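Local coordinates for protein DNA replication factor Cdt1 (Mus musculus, PDB 3A4C) that licenses DNA replication, cooperating with CDC6 and the origin recognition complex to load the MCM complex onto DNA, and is represented here by its C-terminal winged-helix domain, at residues A33-V38 and R77-V82; P68-L73 and V82-A87. One frame throughout, in Å; residues are numbered along the deposited sequence.

Contact 1 (A33-V38 and R77-V82); sequences ALTMEV and RTDTYV
Leu34 and Val82 form the hydrogen-bonded pair of a short antiparallel ladder. Val82 N reaches Leu34 O at 2.7 Å, almost linearly (170°), while Leu34 N binds Val82 O at 3.1 Å. A third bond, Met36 N to Thr80 O (2.8 Å), comes from the first residue of helix 36-45, just past the end of the strand. Beside these bonds, Thr35 CG2 sits over one face of the Tyr81 ring, 4.0 Å from its centroid, a CH-pi contact in which CE1 is the nearest ring atom. Ala33 CB reaches CD1 of the same ring obliquely. This is the edge of a winged-helix domain: strand 33-35 pairs with the second strand of the wing hairpin. On the other side of the ladder Met36 CG lies 3.7 Å from Val82 CG2; beyond it the chain bends at chi2 (-68°), which sets the direction of SD, and the Met36 side chain also touches Leu60 and Val61 of helix 53-66. Thr35 is the N-cap: OG1, between the backbone N and the carbonyl carbon (chi1 67°), accepts from Val38 N at 3.2 Å, which leaves CG2 for the tyrosine. Farther out, one water donates to both Asp79 OD1 (2.6 Å) and Glu37 OE2 (3.3 Å), bridging two carboxylates that would otherwise probably repel each other.

Contact 2 (P68-L73 and V82-A87); sequences PDWLSL and VKLDKA
Trp70 O is met by two groups: it accepts a hydrogen bond from Asp85 N at 2.9 Å, and Leu84 CA makes a CA-H...O contact with it at 3.4 Å. A water beside this bond donates to Asp69 O and Asp85 OD2, tying the turn before one strand to the end of the other. Asp85 OD1 turns to its own chain and takes Ala87 N at 2.8 Å, an Asx turn that leads the backbone out of the strand. Farther along, Ser72 and Lys83 exchange two bonds as the hydrogen-bonded pair, Ser72 N meeting Lys83 O almost perfectly straight (178°). The backbone bonds between the two segments close the base of the antiparallel hairpin of strands 71-76 and 79-84, the wing of the winged-helix fold. On its inner face the apolar side chains close ranks. Leu84 CD2 lies 3.4 Å above the indole plane of Trp70, a CH-pi contact over the five-membered ring, displaced toward the rim and nearest CE2; chi1 (179°) puts Trp70 CG anti to the backbone N, and chi2 (47°) turns the indole. Leu71 CD1 touches both Val82 CG1 (3.3 Å) and Leu84 CD2 (3.4 Å), each tighter than usual carbon contacts. The Leu73 and Val82 side chains lie side by side, CD2 against CG2. Leu22 of helix 3-27 touches both Trp70 and Leu71, while Leu63 and Ala64 of helix 53-66 pack on Leu71.

How the contacts relate
Strand 79-84 is the common member of both contacts: it is the middle strand of the sheet, with 33-35 along one edge (contact 1) and 71-76 along the other (contact 2). Val82 is the shared residue, bonded through its backbone to Leu34, while its CG2 is shared by Met36 and Leu73 and its CG1 meets Leu71. The centres lie about 13 Å apart, yet the contacts touch directly: Met36 CE packs 4.1 Å from Leu73 CD2, and Thr80 CG2 lies 4.0 Å from Leu73 CB. Phe26 of helix 3-27 meets Leu34, Val82 and Leu84, so a single aromatic side chain joins the apolar layers of both contacts.

Contact 1 (A33-V38 and R77-V82)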
loop_
_atom_site.group_PDB
_atom_site.type_symbol
_atom_site.label_atom_id
_atom_site.label_comp_id
_atom_site.label_asym_id
_atom_site.label_seq_id
_atom_site.Cartn_x
_atom_site.Cartn_y
_atom_site.Cartn_z
ATOM N N ALA A 33 -2.217 3.090 14.298
ATOM C CA ALA A 33 -1.126 3.425 13.386
ATOM C C ALA A 33 0.072 2.540 13.646
ATOM O O ALA A 33 0.253 2.053 14.754
ATOM C CB ALA A 33 -0.728 4.902 13.525
ATOM N N LEU A 34 0.886 2.334 12.616
ATOM C CA LEU A 34 2.139 1.599 12.744
ATOM C C LEU A 34 3.197 2.339 11.949
ATOM O O LEU A 34 2.874 2.982 10.960
ATOM C CB LEU A 34 1.996 0.185 12.177
ATOM C CG LEU A 34 1.066 -0.794 12.892
ATOM C CD1 LEU A 34 0.866 -2.024 12.009
ATOM C CD2 LEU A 34 1.632 -1.161 14.251
ATOM N N THR A 35 4.461 2.246 12.361
ATOM C CA THR A 35 5.526 2.860 11.575
ATOM C C THR A 35 5.670 2.123 10.251
ATOM O O THR A 35 5.381 0.928 10.172
ATOM C CB THR A 35 6.875 2.842 12.307
ATOM O OG1 THR A 35 7.330 1.489 12.434
ATOM C CG2 THR A 35 6.735 3.474 13.697
ATOM N N MET A 36 6.097 2.849 9.220
ATOM C CA MET A 36 6.363 2.282 7.898
ATOM C C MET A 36 7.295 1.091 7.964
ATOM O O MET A 36 7.080 0.092 7.291
ATOM C CB MET A 36 6.996 3.328 6.990
ATOM C CG MET A 36 6.105 3.809 5.895
ATOM S SD MET A 36 5.832 2.475 4.718
ATOM C CE MET A 36 5.103 3.444 3.401
ATOM N N GLU A 37 8.352 1.208 8.757
ATOM C CA GLU A 37 9.272 0.096 8.938
ATOM C C GLU A 37 8.544 -1.164 9.407
ATOM O O GLU A 37 8.733 -2.244 8.845
ATOM C CB GLU A 37 10.358 0.472 9.945
ATOM C CG GLU A 37 11.429 -0.581 10.094
ATOM C CD GLU A 37 12.698 -0.027 10.706
ATOM O OE1 GLU A 37 13.678 -0.789 10.830
ATOM O OE2 GLU A 37 12.712 1.172 11.061
ATOM N N VAL A 38 7.722 -1.026 10.442
ATOM C CA VAL A 38 6.995 -2.168 10.986
ATOM C C VAL A 38 6.012 -2.726 9.969
ATOM O O VAL A 38 5.926 -3.950 9.775
ATOM C CB VAL A 38 6.260 -1.807 12.289
ATOM C CG1 VAL A 38 5.233 -2.882 12.644
ATOM C CG2 VAL A 38 7.265 -1.638 13.422
ATOM N N ARG A 77 9.232 12.841 14.036
ATOM C CA ARG A 77 10.669 12.673 14.180
ATOM C C ARG A 77 11.191 11.828 13.018
ATOM O O ARG A 77 10.912 12.144 11.871
ATOM C CB ARG A 77 11.013 12.091 15.548
ATOM C CG ARG A 77 10.518 12.986 16.685
ATOM C CD ARG A 77 11.021 12.521 18.045
ATOM N NE ARG A 77 10.793 13.563 19.043
ATOM C CZ ARG A 77 11.305 13.559 20.264
ATOM N NH1 ARG A 77 11.035 14.558 21.094
ATOM N NH2 ARG A 77 12.090 12.562 20.657
ATOM N N THR A 78 11.937 10.765 13.283
ATOM C CA THR A 78 12.469 9.995 12.155
ATOM C C THR A 78 11.600 8.798 11.766
ATOM O O THR A 78 12.008 7.976 10.950
ATOM C CB THR A 78 13.926 9.540 12.384
ATOM O OG1 THR A 78 13.962 8.522 13.388
ATOM C CG2 THR A 78 14.801 10.726 12.808
ATOM N N ASP A 79 10.410 8.700 12.347
ATOM C CA ASP A 79 9.473 7.639 11.992
ATOM C C ASP A 79 8.439 8.191 11.029
ATOM O O ASP A 79 8.142 9.372 11.054
ATOM C CB ASP A 79 8.750 7.112 13.230
ATOM C CG ASP A 79 9.692 6.490 14.237
ATOM O OD1 ASP A 79 10.605 5.752 13.816
ATOM O OD2 ASP A 79 9.507 6.735 15.449
ATOM N N THR A 80 7.892 7.329 10.183
ATOM C CA THR A 80 6.734 7.689 9.384
ATOM C C THR A 80 5.596 6.757 9.752
ATOM O O THR A 80 5.714 5.543 9.640
ATOM C CB THR A 80 7.037 7.606 7.887
ATOM O OG1 THR A 80 8.054 8.566 7.568
ATOM C CG2 THR A 80 5.770 7.897 7.064
ATOM N N TYR A 81 4.503 7.324 10.239
ATOM C CA TYR A 81 3.393 6.499 10.683
ATOM C C TYR A 81 2.392 6.264 9.568
ATOM O O TYR A 81 2.028 7.193 8.855
ATOM C CB TYR A 81 2.715 7.109 11.910
ATOM C CG TYR A 81 3.492 6.823 13.164
ATOM C CD1 TYR A 81 3.275 5.655 13.883
ATOM C CD2 TYR A 81 4.466 7.705 13.619
ATOM C CE1 TYR A 81 3.999 5.376 15.033
ATOM C CE2 TYR A 81 5.200 7.433 14.767
ATOM C CZ TYR A 81 4.962 6.266 15.467
ATOM O OH TYR A 81 5.682 5.990 16.606
ATOM N N VAL A 82 1.983 5.004 9.424
ATOM C CA VAL A 82 0.944 4.593 8.494
ATOM C C VAL A 82 -0.385 4.409 9.226
ATOM O O VAL A 82 -0.474 3.687 10.219
ATOM C CB VAL A 82 1.306 3.267 7.812
ATOM C CG1 VAL A 82 0.155 2.796 6.940
ATOM C CG2 VAL A 82 2.585 3.428 7.000
HETATM O O HOH W 1 9.242 4.337 9.757
HETATM O O HOH W 2 11.013 3.669 12.262
#

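Contact 2 (P68-L73 and V82-A87)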
loop_
_atom_site.group_PDB
_atom_site.type_symbol
_atom_site.label_atom_id
_atom_site.label_comp_id
_atom_site.label_asym_id
_atom_site.label_seq_id
_atom_site.Cartn_x
_atom_site.Cartn_y
_atom_site.Cartn_z
ATOM N N PRO A 68 -5.345 8.275 -1.234
ATOM C CA PRO A 68 -4.984 9.163 -0.123
ATOM C C PRO A 68 -6.074 9.281 0.945
ATOM O O PRO A 68 -5.761 9.612 2.088
ATOM C CB PRO A 68 -4.784 10.514 -0.822
ATOM C CG PRO A 68 -5.669 10.419 -2.030
ATOM C CD PRO A 68 -5.419 9.017 -2.505
ATOM N N ASP A 69 -7.326 9.028 0.587
ATOM C CA ASP A 69 -8.413 9.081 1.561
ATOM C C ASP A 69 -8.435 7.845 2.460
ATOM O O ASP A 69 -9.075 7.837 3.511
ATOM C CB ASP A 69 -9.757 9.248 0.858
ATOM C CG ASP A 69 -9.940 10.637 0.282
ATOM O OD1 ASP A 69 -9.169 11.546 0.665
ATOM O OD2 ASP A 69 -10.852 10.819 -0.552
ATOM N N TRP A 70 -7.734 6.800 2.042
ATOM C CA TRP A 70 -7.664 5.580 2.831
ATOM C C TRP A 70 -6.373 5.536 3.629
ATOM O O TRP A 70 -6.383 5.334 4.838
ATOM C CB TRP A 70 -7.730 4.358 1.913
ATOM C CG TRP A 70 -7.629 3.051 2.627
ATOM C CD1 TRP A 70 -8.310 2.673 3.742
ATOM C CD2 TRP A 70 -6.817 1.928 2.251
ATOM N NE1 TRP A 70 -7.968 1.386 4.093
ATOM C CE2 TRP A 70 -7.056 0.907 3.189
ATOM C CE3 TRP A 70 -5.912 1.692 1.211
ATOM C CZ2 TRP A 70 -6.420 -0.333 3.124
ATOM C CZ3 TRP A 70 -5.282 0.455 1.145
ATOM C CH2 TRP A 70 -5.540 -0.538 2.094
ATOM N N LEU A 71 -5.261 5.733 2.931
ATOM C CA LEU A 71 -3.934 5.526 3.499
ATOM C C LEU A 71 -3.202 6.843 3.697
ATOM O O LEU A 71 -2.899 7.541 2.731
ATOM C CB LEU A 71 -3.126 4.621 2.566
ATOM C CG LEU A 71 -1.762 4.101 3.016
ATOM C CD1 LEU A 71 -1.859 3.460 4.366
ATOM C CD2 LEU A 71 -1.259 3.086 2.001
ATOM N N SER A 72 -2.909 7.168 4.955
ATOM C CA SER A 72 -2.242 8.412 5.304
ATOM C C SER A 72 -0.848 8.114 5.869
ATOM O O SER A 72 -0.654 7.114 6.556
ATOM C CB SER A 72 -3.086 9.156 6.347
ATOM O OG SER A 72 -2.959 10.558 6.203
ATOM N N LEU A 73 0.117 8.975 5.562
ATOM C CA LEU A 73 1.470 8.856 6.099
ATOM C C LEU A 73 1.786 10.116 6.882
ATOM O O LEU A 73 1.539 11.219 6.400
ATOM C CB LEU A 73 2.473 8.721 4.966
ATOM C CG LEU A 73 2.215 7.576 3.996
ATOM C CD1 LEU A 73 3.122 7.713 2.791
ATOM C CD2 LEU A 73 2.468 6.268 4.712
ATOM N N VAL A 82 1.983 5.004 9.424
ATOM C CA VAL A 82 0.944 4.593 8.494
ATOM C C VAL A 82 -0.385 4.409 9.226
ATOM O O VAL A 82 -0.474 3.687 10.219
ATOM C CB VAL A 82 1.306 3.267 7.812
ATOM C CG1 VAL A 82 0.155 2.796 6.940
ATOM C CG2 VAL A 82 2.585 3.428 7.000
ATOM N N LYS A 83 -1.419 5.066 8.724
ATOM C CA LYS A 83 -2.728 5.016 9.342
ATOM C C LYS A 83 -3.766 4.726 8.270
ATOM O O LYS A 83 -3.721 5.301 7.185
ATOM C CB LYS A 83 -3.018 6.352 10.037
ATOM C CG LYS A 83 -4.292 6.376 10.863
ATOM C CD LYS A 83 -4.162 7.323 12.063
ATOM C CE LYS A 83 -3.974 8.779 11.644
ATOM N NZ LYS A 83 -3.958 9.714 12.826
ATOM N N LEU A 84 -4.692 3.824 8.569
ATOM C CA LEU A 84 -5.779 3.526 7.650
ATOM C C LEU A 84 -7.063 4.171 8.145
ATOM O O LEU A 84 -7.345 4.171 9.345
ATOM C CB LEU A 84 -5.987 2.018 7.527
ATOM C CG LEU A 84 -4.893 1.212 6.830
ATOM C CD1 LEU A 84 -5.310 -0.250 6.708
ATOM C CD2 LEU A 84 -4.618 1.787 5.463
ATOM N N ASP A 85 -7.839 4.728 7.227
ATOM C CA ASP A 85 -9.183 5.166 7.562
ATOM C C ASP A 85 -10.087 3.943 7.511
ATOM O O ASP A 85 -10.475 3.497 6.435
ATOM C CB ASP A 85 -9.665 6.233 6.583
ATOM C CG ASP A 85 -10.992 6.845 6.997
ATOM O OD1 ASP A 85 -11.855 6.099 7.498
ATOM O OD2 ASP A 85 -11.174 8.068 6.819
ATOM N N LYS A 86 -10.408 3.385 8.671
ATOM C CA LYS A 86 -11.187 2.149 8.706
ATOM C C LYS A 86 -12.669 2.364 8.387
ATOM O O LYS A 86 -13.448 1.413 8.365
ATOM C CB LYS A 86 -11.005 1.410 10.036
ATOM C CG LYS A 86 -9.792 0.481 10.064
ATOM C CD LYS A 86 -9.852 -0.488 11.244
ATOM C CE LYS A 86 -8.700 -1.491 11.220
ATOM N NZ LYS A 86 -8.797 -2.473 12.345
ATOM N N ALA A 87 -13.046 3.611 8.120
ATOM C CA ALA A 87 -14.417 3.930 7.722
ATOM C C ALA A 87 -14.659 3.686 6.227
ATOM O O ALA A 87 -15.700 4.064 5.689
ATOM C CB ALA A 87 -14.754 5.365 8.084
HETATM O O HOH W 3 -9.241 9.615 5.447
#